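Local structure of ribosomal-protein-serine acetyltransferase, putative (Vibrio cholerae O1 biovar eltor, 2FCK) at the interface of chains A and B. The protein is a putative acetyltransferase of the GNAT family that probably transfers an acetyl group from acetyl-CoA to the N-terminal serine or alanine of a ribosomal protein. Numbering follows the deposited sequence. Chains: chain A/B, ribosomal-protein-serine acetyltransferase, putative.

The interface of chains A and B. Residues chain A 95-97, 133; chain B 166, 171.
B:Leu166 rests its isobutyl end against the turn A:Thr95–A:Asn97 of the facing subunit, where two copies of this GNAT-fold acetyltransferase meet across a two-fold axis. This turn, the end of 3-10 helix 94-96 plus A:Asn97, lies between strands 83-93 and 98-105 of chain A; B:Leu166 begins the short strand 166-167. Its methyl CD1 lies 3.5 Å from the backbone carbonyl oxygen O of A:Thr95 and 3.8 Å from CB of A:Asn97, while CD2, the leucine's other methyl, approaches the same CB more loosely. With CG anti to its own carbonyl carbon (chi1 -56°), the branch point is carried toward the turn, and chi2 then sets the two methyls. A water ties the two backbones beside this van der Waals contact: it sits 2.9 Å from O of A:Thr95 and takes a nearly straight bond from the amide N of B:Leu166 (2.6 Å, 165° at H). A:Thr133 and B:Pro171 also touch, their side chains crossing at about a right angle. CG of the proline ring meets the threonine at its branch point, 3.6 Å from the hydroxyl OG1 and 3.7 Å from CB, with CG2 also in contact. The hydroxyl accepts a hydrogen bond from the amide ND2 of A:Asn97 (2.9 Å), tilted 26° from the amide plane. This bond joins the turn to the loop residue just before strand 134-139 and should restrain rotation of the threonine side chain where it meets the proline. The pairing may or may not persist in solution.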
# COMPACT_ATOMS: atom_id res chain seq x y z
N THR A 95 -3.09 -7.18 -1.34
CA THR A 95 -2.09 -8.21 -1.20
C THR A 95 -1.72 -8.49 0.25
O THR A 95 -1.37 -9.64 0.58
CB THR A 95 -0.86 -7.86 -2.07
OG1 THR A 95 -1.32 -7.72 -3.43
CG2 THR A 95 0.14 -8.98 -2.06
N PHE A 96 -1.80 -7.47 1.10
CA PHE A 96 -1.42 -7.60 2.49
C PHE A 96 -2.59 -7.49 3.49
O PHE A 96 -2.33 -7.38 4.65
CB PHE A 96 -0.40 -6.55 2.86
CG PHE A 96 0.70 -6.44 1.86
CD1 PHE A 96 0.80 -5.35 1.05
CD2 PHE A 96 1.57 -7.48 1.71
CE1 PHE A 96 1.82 -5.28 0.10
CE2 PHE A 96 2.60 -7.42 0.77
CZ PHE A 96 2.70 -6.32 -0.03
N ASN A 97 -3.82 -7.51 2.99
CA ASN A 97 -5.04 -7.39 3.78
C ASN A 97 -5.00 -6.16 4.67
O ASN A 97 -5.32 -6.24 5.86
CB ASN A 97 -5.27 -8.64 4.61
CG ASN A 97 -6.70 -8.72 5.12
OD1 ASN A 97 -7.64 -8.29 4.44
ND2 ASN A 97 -6.88 -9.21 6.35
N THR A 133 -6.51 -6.78 8.53
CA THR A 133 -5.72 -7.19 9.68
C THR A 133 -4.60 -6.21 10.05
O THR A 133 -3.86 -6.45 10.96
CB THR A 133 -5.18 -8.67 9.56
OG1 THR A 133 -4.67 -8.90 8.23
CG2 THR A 133 -6.31 -9.68 9.85
N LEU B 166 0.81 -11.46 4.34
CA LEU B 166 0.08 -12.72 4.50
C LEU B 166 0.93 -13.93 4.06
O LEU B 166 1.55 -13.88 3.00
CB LEU B 166 -1.22 -12.69 3.68
CG LEU B 166 -2.17 -11.53 3.98
CD1 LEU B 166 -3.26 -11.42 2.90
CD2 LEU B 166 -2.75 -11.73 5.39
N PRO B 171 -1.85 -13.47 8.85
CA PRO B 171 -0.85 -12.37 8.92
C PRO B 171 0.36 -12.63 9.83
O PRO B 171 0.25 -13.36 10.81
CB PRO B 171 -1.68 -11.15 9.38
CG PRO B 171 -3.10 -11.75 9.84
CD PRO B 171 -2.96 -13.26 9.82
O HOH W 1 0.95 -10.76 1.84